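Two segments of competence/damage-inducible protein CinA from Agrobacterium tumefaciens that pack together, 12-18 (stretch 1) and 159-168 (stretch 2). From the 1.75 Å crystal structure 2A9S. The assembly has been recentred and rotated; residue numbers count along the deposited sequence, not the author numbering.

Stretch 1, residues 12-18: ELARRII
Stretch 2 159-168: LEMLIALNQA

Two helices that run in nearly the same direction can pack by matching residues spaced four apart, and residues 12-18 and 159-168 of CinA illustrate the principle on a small scale. At the centre lies Ile 17 against Ile 163. Their CG1 atoms are 3.6 Å apart and their CA atoms 6.4 Å, and both CA-to-CB bonds point toward the opposing helix. Each side chain has chi1 in the m well (-69° and -66°) and chi2 in t (161° and 158°), so two nearly identical conformers meet.

One turn earlier the pairing is repeated. Leu 13 faces Leu 159, CB to CB at 3.9 Å, with the CA atoms 6.2 Å apart; again both are m, t, with chi1/chi2 of -70°/162° and -60°/-176°. The step from 13 to 17 thus matches the step from 159 to 163, as expected when neighbouring helices share a direction. The two layers are also tied diagonally. Leu 13 CD2 reaches Ile 163 CD1 at 3.7 Å, while Ile 17 CD1 lies 3.8 Å from Leu 159 CD2 and 3.6 Å from the backbone atom Leu 159 O. That carbonyl is already engaged within its own helix, accepting from Ile 163 N at 3.1 Å, so the methyl packs beside a satisfied backbone group.

The frame holding these side chains is regular. Residues 12-18 are helical throughout, within a helix that extends beyond both ends of the stretch; residues 159-167 belong to a helix that begins earlier, and Ala 168, at phi/psi -71°/9°, is the first to leave helical values. Helical phi lies between about -53° and -68°, and psi between -40° and -48°. The i to i+4 ladder includes Ile 17 N to Leu 13 O at 3.0 Å and Gln 167 N to Ile 163 O at 3.0 Å. The axes approach to 9.6 Å, their N-to-C directions 28° apart, and the contact buries 428 Å² in total over both sides.

Smaller contacts flank this centre. Ala 14, its CA-to-CB bond sideways, places CB 4.1 Å from Leu 159 CD1. Leu 162 (m, t) points toward the first helix, and its CB lies 4.0 Å from Ile 17 CD1.

Farther out, long polar side chains contribute their aliphatic or flat portions. Glu 160 has its CA-to-CB bond directed away, yet its CG comes within 4.0 Å of Leu 13 CD1; chi1 is m at -70° and chi2 t at 170°. Arg 16 is extended, with chi1 to chi3 all t (165°, 156°, -176°), carrying its guanidinium toward the second helix, to the side chain of Ile 163. Ile 163 CG2 covers one face of the group, 3.5 Å from Arg 16 CZ. Gln 167 (chi1 m, chi2 t) starts sideways, but its end comes nearer, bringing the amide close to the Arg 16 guanidinium at the exposed margin of the contact.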

# COMPACT_ATOMS: atom_id res chain seq x y z
N GLU A 12 -12.20 -6.19 12.53
CA GLU A 12 -12.51 -5.68 13.90
C GLU A 12 -11.39 -4.77 14.42
O GLU A 12 -11.66 -3.67 14.96
CB GLU A 12 -12.74 -6.86 14.90
CG GLU A 12 -13.31 -6.46 16.28
CD GLU A 12 -13.50 -7.62 17.33
OE1 GLU A 12 -12.75 -8.66 17.34
OE2 GLU A 12 -14.40 -7.45 18.21
N LEU A 13 -10.14 -5.21 14.25
CA LEU A 13 -9.00 -4.42 14.75
C LEU A 13 -8.89 -3.08 13.99
O LEU A 13 -8.71 -2.03 14.62
CB LEU A 13 -7.68 -5.21 14.69
CG LEU A 13 -7.48 -6.40 15.66
CD1 LEU A 13 -6.33 -7.26 15.09
CD2 LEU A 13 -7.16 -5.94 17.07
N ALA A 14 -9.01 -3.13 12.66
CA ALA A 14 -8.99 -1.92 11.84
C ALA A 14 -10.11 -0.97 12.27
O ALA A 14 -9.90 0.25 12.44
CB ALA A 14 -9.09 -2.30 10.34
N ARG A 15 -11.29 -1.54 12.52
CA ARG A 15 -12.45 -0.74 12.92
C ARG A 15 -12.16 -0.06 14.26
O ARG A 15 -12.50 1.11 14.42
CB ARG A 15 -13.71 -1.60 13.05
CG ARG A 15 -15.02 -0.76 13.06
CD ARG A 15 -16.25 -1.61 12.78
NE ARG A 15 -16.19 -2.27 11.47
CZ ARG A 15 -16.43 -1.67 10.30
NH1 ARG A 15 -16.35 -2.36 9.17
NH2 ARG A 15 -16.75 -0.38 10.23
N ARG A 16 -11.51 -0.78 15.19
CA ARG A 16 -11.17 -0.24 16.52
C ARG A 16 -10.22 0.97 16.37
O ARG A 16 -10.41 2.02 16.99
CB ARG A 16 -10.57 -1.32 17.44
CG ARG A 16 -9.90 -0.71 18.65
CD ARG A 16 -9.81 -1.64 19.83
NE ARG A 16 -9.24 -0.94 20.98
CZ ARG A 16 -8.72 -1.56 22.04
NH1 ARG A 16 -8.70 -2.89 22.08
NH2 ARG A 16 -8.21 -0.86 23.05
N ILE A 17 -9.23 0.83 15.50
CA ILE A 17 -8.27 1.90 15.28
C ILE A 17 -8.97 3.16 14.73
O ILE A 17 -8.75 4.27 15.23
CB ILE A 17 -7.13 1.44 14.36
CG1 ILE A 17 -6.26 0.39 15.11
CG2 ILE A 17 -6.29 2.63 13.90
CD1 ILE A 17 -5.40 -0.47 14.15
N ILE A 18 -9.81 2.99 13.70
CA ILE A 18 -10.49 4.14 13.09
C ILE A 18 -11.41 4.77 14.16
O ILE A 18 -11.43 5.99 14.31
CB ILE A 18 -11.28 3.75 11.82
CG1 ILE A 18 -10.34 3.11 10.76
CG2 ILE A 18 -11.99 4.95 11.23
CD1 ILE A 18 -9.07 3.85 10.46
N LEU A 159 -1.74 -4.24 13.43
CA LEU A 159 -2.92 -3.52 13.95
C LEU A 159 -2.97 -3.57 15.48
O LEU A 159 -3.24 -2.54 16.12
CB LEU A 159 -4.21 -4.04 13.30
CG LEU A 159 -4.26 -3.87 11.75
CD1 LEU A 159 -5.61 -4.34 11.26
CD2 LEU A 159 -3.96 -2.43 11.25
N GLU A 160 -2.67 -4.74 16.06
CA GLU A 160 -2.54 -4.90 17.52
C GLU A 160 -1.55 -3.90 18.11
O GLU A 160 -1.84 -3.25 19.13
CB GLU A 160 -2.13 -6.34 17.86
CG GLU A 160 -3.26 -7.33 17.59
CD GLU A 160 -2.81 -8.79 17.70
OE1 GLU A 160 -1.58 -9.05 17.78
OE2 GLU A 160 -3.69 -9.68 17.72
N MET A 161 -0.41 -3.75 17.45
CA MET A 161 0.62 -2.82 17.90
C MET A 161 0.24 -1.35 17.81
O MET A 161 0.59 -0.57 18.72
CB MET A 161 1.93 -3.07 17.15
CG MET A 161 2.57 -4.42 17.49
SD MET A 161 3.95 -4.81 16.40
CE MET A 161 5.14 -3.52 16.82
N LEU A 162 -0.44 -0.94 16.74
CA LEU A 162 -0.97 0.43 16.65
C LEU A 162 -1.88 0.73 17.85
O LEU A 162 -1.77 1.80 18.49
CB LEU A 162 -1.72 0.66 15.34
CG LEU A 162 -0.83 0.91 14.14
CD1 LEU A 162 -1.72 0.98 12.85
CD2 LEU A 162 -0.05 2.20 14.34
N ILE A 163 -2.77 -0.20 18.15
CA ILE A 163 -3.65 -0.05 19.32
C ILE A 163 -2.83 0.10 20.60
O ILE A 163 -3.08 1.02 21.39
CB ILE A 163 -4.66 -1.20 19.44
CG1 ILE A 163 -5.62 -1.14 18.26
CG2 ILE A 163 -5.43 -1.13 20.81
CD1 ILE A 163 -6.35 -2.46 17.93
N ALA A 164 -1.83 -0.77 20.78
CA ALA A 164 -0.98 -0.74 21.98
C ALA A 164 -0.19 0.56 22.10
O ALA A 164 -0.08 1.13 23.21
CB ALA A 164 -0.05 -1.94 22.00
N LEU A 165 0.35 1.03 20.98
CA LEU A 165 1.13 2.28 20.95
C LEU A 165 0.24 3.45 21.34
O LEU A 165 0.70 4.32 22.09
CB LEU A 165 1.77 2.52 19.58
CG LEU A 165 2.69 3.74 19.43
CD1 LEU A 165 4.02 3.53 20.14
CD2 LEU A 165 2.93 4.02 17.93
N ASN A 166 -1.01 3.47 20.87
CA ASN A 166 -1.95 4.50 21.31
C ASN A 166 -2.31 4.46 22.81
O ASN A 166 -2.38 5.51 23.46
CB ASN A 166 -3.24 4.46 20.51
CG ASN A 166 -4.19 5.60 20.89
OD1 ASN A 166 -3.77 6.75 21.06
ND2 ASN A 166 -5.47 5.29 21.04
N GLN A 167 -2.55 3.26 23.32
CA GLN A 167 -2.84 3.05 24.76
C GLN A 167 -1.74 3.67 25.60
O GLN A 167 -2.02 4.34 26.60
CB GLN A 167 -2.93 1.56 25.07
CG GLN A 167 -4.17 0.88 24.52
CD GLN A 167 -4.21 -0.62 24.85
OE1 GLN A 167 -3.17 -1.25 25.15
NE2 GLN A 167 -5.41 -1.21 24.79
N ALA A 168 -0.50 3.45 25.18
CA ALA A 168 0.69 3.99 25.83
C ALA A 168 0.89 5.52 25.68
O ALA A 168 1.94 6.05 26.05
CB ALA A 168 1.93 3.25 25.32